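Local coordinates for short chain dehydrogenase (A0QTM2 homolog) (Mycobacterium thermoresistibile, PDB 3SC4), which probably catalyses an NAD(P)(H)-dependent oxidation or reduction, as a Rossmann-fold member of the short-chain dehydrogenase family, at residues 192-197 / 246-251; 144-149 / 229-234; 47-52 / 202-207; 218-223 / 260-265. One frame throughout, in Å; residues are numbered along the deposited sequence.

Contact 1 of 4, residues 192-197 / 246-251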
# COMPACT_ATOMS: atom_id res chain seq x y z
N ASN B 192 -12.74 -3.53 9.97
CA ASN B 192 -13.38 -2.50 9.15
C ASN B 192 -12.50 -1.25 9.12
O ASN B 192 -11.61 -1.08 9.95
CB ASN B 192 -14.77 -2.13 9.72
CG ASN B 192 -15.76 -3.28 9.65
OD1 ASN B 192 -16.23 -3.64 8.57
ND2 ASN B 192 -16.08 -3.86 10.80
N THR B 193 -12.76 -0.37 8.17
CA THR B 193 -12.13 0.95 8.22
C THR B 193 -13.19 2.01 8.44
O THR B 193 -14.37 1.81 8.12
CB THR B 193 -11.37 1.27 6.92
OG1 THR B 193 -12.32 1.38 5.86
CG2 THR B 193 -10.35 0.17 6.57
N LEU B 194 -12.77 3.16 8.96
CA LEU B 194 -13.69 4.24 9.30
C LEU B 194 -13.03 5.56 9.07
O LEU B 194 -11.90 5.78 9.57
CB LEU B 194 -14.12 4.12 10.77
CG LEU B 194 -15.17 5.08 11.32
CD1 LEU B 194 -16.48 4.90 10.56
CD2 LEU B 194 -15.37 4.93 12.88
N TRP B 195 -13.73 6.45 8.36
CA TRP B 195 -13.18 7.71 7.85
C TRP B 195 -14.26 8.82 7.89
O TRP B 195 -15.42 8.56 7.59
CB TRP B 195 -12.73 7.48 6.41
CG TRP B 195 -11.84 8.54 5.80
CD1 TRP B 195 -12.14 9.33 4.74
CD2 TRP B 195 -10.49 8.84 6.14
NE1 TRP B 195 -11.09 10.13 4.43
CE2 TRP B 195 -10.06 9.85 5.28
CE3 TRP B 195 -9.61 8.36 7.12
CZ2 TRP B 195 -8.78 10.42 5.37
CZ3 TRP B 195 -8.34 8.91 7.21
CH2 TRP B 195 -7.93 9.94 6.33
N PRO B 196 -13.89 10.05 8.26
CA PRO B 196 -14.89 11.09 8.38
C PRO B 196 -15.07 11.86 7.08
O PRO B 196 -14.15 11.97 6.29
CB PRO B 196 -14.28 12.00 9.45
CG PRO B 196 -12.83 11.92 9.18
CD PRO B 196 -12.56 10.56 8.60
N ARG B 197 -16.25 12.43 6.85
CA ARG B 197 -16.52 13.09 5.59
C ARG B 197 -15.94 14.49 5.52
O ARG B 197 -15.75 15.02 4.43
CB ARG B 197 -18.03 13.20 5.32
CG ARG B 197 -18.65 11.95 4.83
CD ARG B 197 -20.07 12.20 4.39
NE ARG B 197 -20.61 11.03 3.72
CZ ARG B 197 -20.68 10.84 2.40
NH1 ARG B 197 -20.23 11.75 1.54
NH2 ARG B 197 -21.20 9.73 1.93
N GLU B 246 -20.30 9.83 9.17
CA GLU B 246 -21.63 10.37 9.08
C GLU B 246 -22.64 9.32 8.58
O GLU B 246 -23.73 9.17 9.14
CB GLU B 246 -21.63 11.61 8.20
CG GLU B 246 -20.97 12.82 8.84
CD GLU B 246 -19.47 12.89 8.61
OE1 GLU B 246 -18.82 11.83 8.44
OE2 GLU B 246 -18.94 14.03 8.64
N ASP B 247 -22.26 8.57 7.55
CA ASP B 247 -23.13 7.52 7.03
C ASP B 247 -23.46 6.47 8.11
O ASP B 247 -24.60 6.05 8.25
CB ASP B 247 -22.50 6.85 5.80
CG ASP B 247 -22.14 7.84 4.72
OD1 ASP B 247 -21.60 8.91 5.06
OD2 ASP B 247 -22.38 7.57 3.53
N VAL B 248 -22.46 6.05 8.85
CA VAL B 248 -22.65 5.06 9.90
C VAL B 248 -23.64 5.60 10.92
O VAL B 248 -24.55 4.87 11.39
CB VAL B 248 -21.31 4.71 10.57
CG1 VAL B 248 -21.52 3.96 11.87
CG2 VAL B 248 -20.48 3.90 9.61
N LEU B 249 -23.49 6.88 11.25
CA LEU B 249 -24.33 7.50 12.25
C LEU B 249 -25.80 7.58 11.82
O LEU B 249 -26.67 7.21 12.59
CB LEU B 249 -23.77 8.86 12.66
CG LEU B 249 -22.52 8.73 13.57
CD1 LEU B 249 -21.74 10.04 13.62
CD2 LEU B 249 -22.86 8.24 15.01
N LEU B 250 -26.09 8.00 10.59
CA LEU B 250 -27.49 8.01 10.07
C LEU B 250 -28.10 6.63 10.05
O LEU B 250 -29.27 6.48 10.35
CB LEU B 250 -27.57 8.56 8.65
CG LEU B 250 -27.28 10.04 8.52
CD1 LEU B 250 -27.40 10.48 7.07
CD2 LEU B 250 -28.23 10.83 9.40
N GLU B 251 -27.33 5.63 9.65
CA GLU B 251 -27.81 4.25 9.57
C GLU B 251 -28.19 3.74 10.96
O GLU B 251 -29.04 2.85 11.09
CB GLU B 251 -26.76 3.36 8.85
CG GLU B 251 -26.75 3.58 7.31
CD GLU B 251 -25.41 3.27 6.58
OE1 GLU B 251 -24.47 2.70 7.19
OE2 GLU B 251 -25.32 3.61 5.37

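Contact 2 of 4, residues 144-149 / 229-234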
# COMPACT_ATOMS: atom_id res chain seq x y z
N ASN B 144 -17.08 -10.66 20.85
CA ASN B 144 -17.42 -9.93 19.65
C ASN B 144 -16.24 -9.04 19.16
O ASN B 144 -16.36 -7.84 19.07
CB ASN B 144 -18.66 -9.09 20.01
CG ASN B 144 -19.21 -8.34 18.83
OD1 ASN B 144 -19.41 -8.93 17.75
ND2 ASN B 144 -19.47 -7.03 19.01
N PRO B 145 -15.11 -9.66 18.82
CA PRO B 145 -13.87 -8.90 18.59
C PRO B 145 -13.83 -8.07 17.30
O PRO B 145 -14.29 -8.54 16.26
CB PRO B 145 -12.80 -9.99 18.53
CG PRO B 145 -13.56 -11.22 18.13
CD PRO B 145 -14.89 -11.11 18.75
N HIS B 146 -13.26 -6.87 17.38
CA HIS B 146 -13.24 -5.93 16.28
C HIS B 146 -11.88 -5.32 16.08
O HIS B 146 -11.29 -4.81 17.03
CB HIS B 146 -14.20 -4.75 16.56
CG HIS B 146 -15.56 -4.95 16.00
ND1 HIS B 146 -15.93 -4.47 14.77
CD2 HIS B 146 -16.64 -5.61 16.49
CE1 HIS B 146 -17.18 -4.81 14.52
NE2 HIS B 146 -17.64 -5.50 15.55
N ILE B 147 -11.39 -5.34 14.85
CA ILE B 147 -10.30 -4.46 14.48
C ILE B 147 -10.88 -3.29 13.70
O ILE B 147 -11.66 -3.50 12.79
CB ILE B 147 -9.26 -5.15 13.64
CG1 ILE B 147 -8.78 -6.43 14.35
CG2 ILE B 147 -8.13 -4.16 13.39
CD1 ILE B 147 -7.76 -7.31 13.57
N LEU B 148 -10.49 -2.07 14.04
CA LEU B 148 -11.01 -0.89 13.37
C LEU B 148 -9.85 0.01 13.03
O LEU B 148 -9.05 0.37 13.91
CB LEU B 148 -11.98 -0.14 14.27
CG LEU B 148 -12.76 1.00 13.62
CD1 LEU B 148 -13.74 0.48 12.60
CD2 LEU B 148 -13.51 1.78 14.69
N THR B 149 -9.78 0.40 11.75
CA THR B 149 -8.61 1.06 11.21
C THR B 149 -9.07 2.37 10.63
O THR B 149 -10.06 2.43 9.93
CB THR B 149 -7.91 0.14 10.17
OG1 THR B 149 -7.44 -1.03 10.84
CG2 THR B 149 -6.72 0.81 9.55
N TYR B 229 -18.00 3.85 17.97
CA TYR B 229 -18.78 3.18 18.99
C TYR B 229 -19.85 2.31 18.36
O TYR B 229 -20.02 1.16 18.71
CB TYR B 229 -19.38 4.22 19.94
CG TYR B 229 -20.09 3.60 21.14
CD1 TYR B 229 -19.37 3.16 22.26
CD2 TYR B 229 -21.49 3.46 21.15
CE1 TYR B 229 -20.01 2.60 23.36
CE2 TYR B 229 -22.15 2.88 22.24
CZ TYR B 229 -21.41 2.46 23.34
OH TYR B 229 -22.08 1.92 24.40
N VAL B 230 -20.57 2.88 17.40
CA VAL B 230 -21.59 2.12 16.69
C VAL B 230 -20.99 0.88 16.04
O VAL B 230 -21.53 -0.22 16.19
CB VAL B 230 -22.27 2.99 15.61
CG1 VAL B 230 -23.17 2.13 14.71
CG2 VAL B 230 -23.04 4.18 16.29
N VAL B 231 -19.85 1.04 15.37
CA VAL B 231 -19.20 -0.06 14.65
C VAL B 231 -18.71 -1.14 15.62
O VAL B 231 -18.88 -2.34 15.36
CB VAL B 231 -18.05 0.43 13.73
CG1 VAL B 231 -17.27 -0.75 13.14
CG2 VAL B 231 -18.60 1.28 12.62
N LEU B 232 -18.15 -0.72 16.76
CA LEU B 232 -17.56 -1.68 17.71
C LEU B 232 -18.61 -2.50 18.47
O LEU B 232 -18.27 -3.52 19.09
CB LEU B 232 -16.65 -0.96 18.69
CG LEU B 232 -15.42 -0.31 18.05
CD1 LEU B 232 -14.67 0.56 19.05
CD2 LEU B 232 -14.53 -1.38 17.46
N ASN B 233 -19.86 -2.07 18.39
CA ASN B 233 -20.99 -2.82 18.93
C ASN B 233 -21.70 -3.70 17.92
O ASN B 233 -22.62 -4.45 18.31
CB ASN B 233 -21.99 -1.87 19.57
CG ASN B 233 -21.55 -1.42 20.92
OD1 ASN B 233 -21.65 -2.18 21.87
ND2 ASN B 233 -21.05 -0.19 21.03
N LYS B 234 -21.30 -3.66 16.65
CA LYS B 234 -21.96 -4.52 15.66
C LYS B 234 -21.45 -5.95 15.84
O LYS B 234 -20.46 -6.17 16.53
CB LYS B 234 -21.69 -4.06 14.23
CG LYS B 234 -22.36 -2.76 13.86
CD LYS B 234 -23.83 -2.89 13.46
CE LYS B 234 -24.22 -1.80 12.45
NZ LYS B 234 -25.56 -1.26 12.66

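Contact 3 of 4, residues 47-52 / 202-207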
# COMPACT_ATOMS: atom_id res chain seq x y z
N PRO B 47 5.71 20.71 22.84
CA PRO B 47 5.40 22.12 23.17
C PRO B 47 4.14 22.70 22.52
O PRO B 47 3.60 23.70 23.01
CB PRO B 47 6.65 22.88 22.71
CG PRO B 47 7.47 21.91 21.89
CD PRO B 47 7.07 20.54 22.28
N LYS B 48 3.68 22.09 21.43
CA LYS B 48 2.57 22.63 20.65
C LYS B 48 1.35 21.70 20.53
O LYS B 48 0.22 22.16 20.48
CB LYS B 48 3.09 23.02 19.26
CG LYS B 48 3.97 24.26 19.30
CD LYS B 48 4.44 24.68 17.91
CE LYS B 48 4.86 26.17 17.88
NZ LYS B 48 3.68 27.06 18.27
N LEU B 49 1.58 20.39 20.50
CA LEU B 49 0.50 19.41 20.54
C LEU B 49 0.09 19.04 21.99
O LEU B 49 0.94 18.62 22.79
CB LEU B 49 0.97 18.14 19.82
CG LEU B 49 1.58 18.37 18.44
CD1 LEU B 49 1.96 17.05 17.86
CD2 LEU B 49 0.62 19.16 17.50
N PRO B 50 -1.20 19.16 22.33
CA PRO B 50 -1.59 18.90 23.72
C PRO B 50 -1.52 17.43 24.03
O PRO B 50 -1.60 16.62 23.12
CB PRO B 50 -3.06 19.31 23.74
CG PRO B 50 -3.52 19.02 22.38
CD PRO B 50 -2.37 19.36 21.47
N GLY B 51 -1.38 17.09 25.31
CA GLY B 51 -1.54 15.73 25.78
C GLY B 51 -0.29 14.88 25.74
O GLY B 51 0.64 15.16 25.02
N THR B 52 -0.29 13.86 26.60
CA THR B 52 0.64 12.73 26.54
C THR B 52 -0.20 11.48 26.85
O THR B 52 -1.37 11.61 27.25
CB THR B 52 1.72 12.84 27.62
OG1 THR B 52 1.14 12.63 28.92
CG2 THR B 52 2.39 14.21 27.56
N THR B 202 -9.30 19.56 15.94
CA THR B 202 -8.92 19.06 17.25
C THR B 202 -8.23 20.21 17.96
O THR B 202 -7.93 21.22 17.34
CB THR B 202 -7.99 17.88 17.11
OG1 THR B 202 -6.76 18.32 16.53
CG2 THR B 202 -8.60 16.85 16.19
N ALA B 203 -8.00 20.06 19.25
CA ALA B 203 -7.28 21.08 20.02
C ALA B 203 -5.90 21.39 19.38
O ALA B 203 -5.46 22.53 19.34
CB ALA B 203 -7.13 20.65 21.46
N ALA B 204 -5.22 20.37 18.88
CA ALA B 204 -3.95 20.61 18.21
C ALA B 204 -4.05 21.69 17.12
O ALA B 204 -3.10 22.45 16.93
CB ALA B 204 -3.43 19.35 17.61
N VAL B 205 -5.17 21.74 16.40
CA VAL B 205 -5.33 22.74 15.33
C VAL B 205 -5.35 24.13 15.93
O VAL B 205 -4.71 25.03 15.43
CB VAL B 205 -6.63 22.50 14.42
CG1 VAL B 205 -6.87 23.65 13.51
CG2 VAL B 205 -6.50 21.25 13.57
N GLN B 206 -6.11 24.31 17.00
CA GLN B 206 -6.16 25.61 17.66
C GLN B 206 -4.77 26.07 18.11
O GLN B 206 -4.34 27.19 17.88
CB GLN B 206 -7.09 25.56 18.88
CG GLN B 206 -8.55 25.13 18.65
CD GLN B 206 -9.32 26.07 17.71
OE1 GLN B 206 -9.67 25.69 16.59
NE2 GLN B 206 -9.56 27.30 18.17
N ASN B 207 -4.08 25.16 18.77
CA ASN B 207 -2.75 25.44 19.27
C ASN B 207 -1.83 25.95 18.16
O ASN B 207 -1.16 26.97 18.33
CB ASN B 207 -2.16 24.18 19.91
CG ASN B 207 -2.68 23.93 21.34
OD1 ASN B 207 -3.57 24.62 21.82
ND2 ASN B 207 -2.09 22.93 22.01

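Contact 4 of 4, residues 218-223 / 260-265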
# COMPACT_ATOMS: atom_id res chain seq x y z
N SER B 218 -15.50 22.53 9.59
CA SER B 218 -15.03 21.27 10.17
C SER B 218 -16.03 20.68 11.15
O SER B 218 -17.01 21.32 11.53
CB SER B 218 -13.71 21.49 10.90
OG SER B 218 -12.71 21.94 10.02
N ARG B 219 -15.78 19.44 11.56
CA ARG B 219 -16.58 18.78 12.59
C ARG B 219 -15.72 18.38 13.78
O ARG B 219 -14.49 18.33 13.68
CB ARG B 219 -17.34 17.56 12.02
CG ARG B 219 -18.56 17.94 11.20
CD ARG B 219 -19.41 16.75 10.77
NE ARG B 219 -20.72 17.23 10.33
CZ ARG B 219 -21.34 16.93 9.19
NH1 ARG B 219 -20.84 16.07 8.32
NH2 ARG B 219 -22.51 17.49 8.94
N LYS B 220 -16.40 18.10 14.89
CA LYS B 220 -15.74 17.73 16.15
C LYS B 220 -15.30 16.25 16.17
O LYS B 220 -15.83 15.43 15.44
CB LYS B 220 -16.67 18.01 17.34
CG LYS B 220 -17.09 19.48 17.48
CD LYS B 220 -17.77 19.78 18.82
CE LYS B 220 -19.31 19.54 18.79
NZ LYS B 220 -19.94 19.48 20.19
N PRO B 221 -14.30 15.92 17.00
CA PRO B 221 -13.80 14.54 17.03
C PRO B 221 -14.84 13.53 17.44
O PRO B 221 -14.73 12.35 17.11
CB PRO B 221 -12.66 14.58 18.05
CG PRO B 221 -12.63 15.96 18.60
CD PRO B 221 -13.46 16.85 17.78
N GLU B 222 -15.86 13.99 18.16
CA GLU B 222 -17.00 13.16 18.52
C GLU B 222 -17.65 12.49 17.31
O GLU B 222 -18.16 11.41 17.44
CB GLU B 222 -18.04 13.98 19.30
CG GLU B 222 -17.69 14.18 20.79
CD GLU B 222 -16.76 15.38 21.09
OE1 GLU B 222 -16.21 16.03 20.17
OE2 GLU B 222 -16.59 15.68 22.30
N VAL B 223 -17.63 13.11 16.14
CA VAL B 223 -18.20 12.46 14.98
C VAL B 223 -17.51 11.12 14.73
O VAL B 223 -18.17 10.17 14.36
CB VAL B 223 -18.17 13.35 13.71
CG1 VAL B 223 -16.78 13.35 13.04
CG2 VAL B 223 -19.21 12.88 12.74
N TYR B 260 -22.37 17.62 15.61
CA TYR B 260 -20.94 17.39 15.35
C TYR B 260 -20.24 18.59 14.68
O TYR B 260 -19.02 18.65 14.62
CB TYR B 260 -20.76 16.13 14.49
CG TYR B 260 -21.35 14.91 15.17
CD1 TYR B 260 -20.76 14.38 16.31
CD2 TYR B 260 -22.51 14.32 14.70
CE1 TYR B 260 -21.30 13.29 16.96
CE2 TYR B 260 -23.05 13.21 15.35
CZ TYR B 260 -22.43 12.71 16.48
OH TYR B 260 -22.95 11.61 17.12
N ASP B 261 -21.03 19.53 14.20
CA ASP B 261 -20.49 20.70 13.51
C ASP B 261 -19.81 21.62 14.54
O ASP B 261 -20.35 21.89 15.62
CB ASP B 261 -21.59 21.44 12.72
CG ASP B 261 -22.23 20.56 11.63
OD1 ASP B 261 -21.90 19.36 11.55
OD2 ASP B 261 -23.08 21.08 10.87
N CYS B 262 -18.59 22.07 14.22
CA CYS B 262 -17.88 23.02 15.06
C CYS B 262 -18.69 24.31 15.10
O CYS B 262 -18.81 24.91 16.15
CB CYS B 262 -16.49 23.30 14.51
SG CYS B 262 -15.36 21.90 14.44
N VAL B 263 -19.26 24.70 13.95
CA VAL B 263 -20.20 25.82 13.86
C VAL B 263 -21.44 25.50 13.00
O VAL B 263 -21.37 25.56 11.77
CB VAL B 263 -19.52 27.07 13.27
CG1 VAL B 263 -20.53 28.25 13.16
CG2 VAL B 263 -18.29 27.47 14.12
N PRO B 264 -22.57 25.15 13.64
CA PRO B 264 -23.80 24.77 12.90
C PRO B 264 -24.33 25.81 11.90
O PRO B 264 -24.22 27.01 12.14
CB PRO B 264 -24.83 24.53 14.01
CG PRO B 264 -24.03 24.14 15.19
CD PRO B 264 -22.68 24.83 15.08
N GLY B 265 -24.85 25.33 10.78
CA GLY B 265 -25.38 26.18 9.71
C GLY B 265 -24.32 26.78 8.80
O GLY B 265 -24.59 27.74 8.08
O HOH W 1 -18.81 23.60 11.38
O HOH W 2 -24.86 19.45 9.71

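Contact 1 of 4, residues 192-197 / 246-251
The carboxy end of strand 190-195, in the parallel sheet of a Rossmann-fold dehydrogenase, meets helix 245-252 here, with the polar grip gathered on Arg197 just past the strand. The Arg197 chain runs straight from CG to NE and lays its guanidinium side-on against the Asp247 carboxylate, the two planes only 6° apart. Arg197 NE gives a nearly straight bond to Asp247 OD1 at 2.7 Å, and Arg197 NH2 reaches Asp247 OD2 at 2.9 Å. Each oxygen offers its syn lone pair, so the bidentate salt bridge fixes the rotation of both flat groups. The third nitrogen, NH1, is held by the carbonyl of Ser276.

In the sheet, 190-195 lies between 146-149 and the edge strand 242-244, which leads straight into this helix. Trp195, near the strand's end, packs on Tyr166 and Lys170, a pair spaced as in the YxxxK motif of the family. Glu246 bends at chi2 (88°) and brings OE1 to the backbone N of Arg197 at 3.1 Å, the donor sitting above the carboxylate plane. Its other oxygen, OE2, is salt-bridged to Arg219. Deeper along the strand, Leu194 CD1 touches Val248 CG2 at 4.2 Å.

Contact 2 of 4, residues 144-149 / 229-234
The imidazole of His146 has the backbone of helix 222-232 over one face and a carbonyl at its edge. Leu232 CA sits above the middle of the ring, 4.2 Å from its centroid and 8° off the normal, a CH-pi contact. Val231 O lies over that same face, 3.1 Å from His146 CE1. At the edge, near the ring plane, His146 NE2 donates to Lys234 O at 3.1 Å. The Asn144 amide turns its plane onto the same oxygen: with CG anti to the backbone N (chi1 -175°), ND2 gives Lys234 O a bond of 2.8 Å. Both donors stand above the carbonyl plane of Lys234. Asn144 OD1 is hydrogen-bonded to Ser236 OG.

Beside the ring's stem, Leu232 CD2 comes against His146 CB at 3.5 Å; further along the strand, Leu148 CD1 meets Val231 CG1 at 3.8 Å. Thus strand 146-149, an interior strand of the Rossmann sheet, is roofed by the last turn of the helix, and Val231 also reaches Val248 on helix 245-252. Two N-H groups gripping one oxygen tie the chain leaving the helix to the start of the strand, and a carbonyl acceptor at NE2 implies that this nitrogen probably carries a proton.

Contact 3 of 4, residues 47-52 / 202-207
Residues 47-52 run as an irregular loop past the first turns of helix 203-209, coming closest where the CA atoms of Leu49 and Ala204 are 5.2 Å apart. The one polar link is from side chain to main chain. Asn207 sets CG anti to its carbonyl carbon (chi1 -80°), and its ND2 donates to Lys48 O at 2.9 Å; the oxygen lies close to the amide plane, while the nitrogen stands above the plane of the Lys48 carbonyl. Pro50 lays CD and CG against the helix: CD lies 3.6 Å from Asn207 ND2 and 3.8 Å from Ala204 CA, and CG meets the methyl of Ala203 at 4.1 Å.

The loop joins strand 35-40 to helix 53-63 of the Rossmann fold, and the short helix belongs to the excursion that follows strand 190-195, a region that in many relatives closes over the substrate pocket. Gly51 O accepts from Arg19, in the glycine-rich turn after strand 11-15, so the loop is moored on its coenzyme-side flank as well, judging from the family. Leu49 points its CB away from the helix, yet its CD2 swings back to Ala204 CB at 4.1 Å. Past Gly51, Thr52 sits at the N-cap of helix 53-63, its OG1 making a weak bond to the N of Tyr54.

Contact 4 of 4, residues 218-223 / 260-265
Arg219 starts at CB, which rests 3.3 Å from Tyr260 O, and its chain stretches out from CG to NE alongside Asp261, both side chains pointing the same way. Arg219 CG lies by the same carbonyl, 3.5 Å from Tyr260 O, and CD passes Tyr260 CB. At Arg219 NE the chain finds its charge partner: a bond of 2.7 Å to the syn lone pair of Asp261 OD1, close to the guanidinium plane. NH2 adds a weak bond to that oxygen and donates to water 2, which in turn donates to Asp261 OD2, so a water closes the ring that a second direct bond would have made. The carboxylate is turned 35° from the guanidinium. The remaining nitrogen, NH1, forms a salt bridge with Glu246, and NH2 also bonds to Asn278.

The backbones form a single beta bridge at Arg219 and Asp261. Lys220 N donates to Tyr260 O at 2.7 Å, nearly along the C=O axis, and Cys262 N donates to Ser218 O at 3.2 Å. At the start of helix 222-232, Val223 sets CG2 over one face of the Tyr260 ring, 4.2 Å from its centroid, while the ring hydroxyl bonds to Asp226.

The segment after helix 245-252 is thereby clamped to the approach to helix 222-232. With Asp261 and Glu246 both at its tip, the buried Arg219 is probably kept positively charged, and each carboxylate is probably stabilised in its ionised form.

Overall arrangement
Contacts 1 and 2 hang helices on neighbouring strands of one sheet, and backbone bonds between Thr149 and both Asn192 and Leu194 join them directly. Contact 1 is buried, contact 2 partly so. Contact 4 is also buried but lies farther from the chain's centre; it uses the start of helix 222-232, whose end serves contact 2, and is bound to contact 1 by the Glu246–Arg219 salt bridge. Contact 3 stands apart on the surface, its centre about 27 Å from that of contact 2. The chemistry differs accordingly: paired charges in contacts 1 and 4, a carbonyl shared by an imidazole edge and an amide in contact 2, and a single amide-to-carbonyl hydrogen bond among small apolar groups in contact 3.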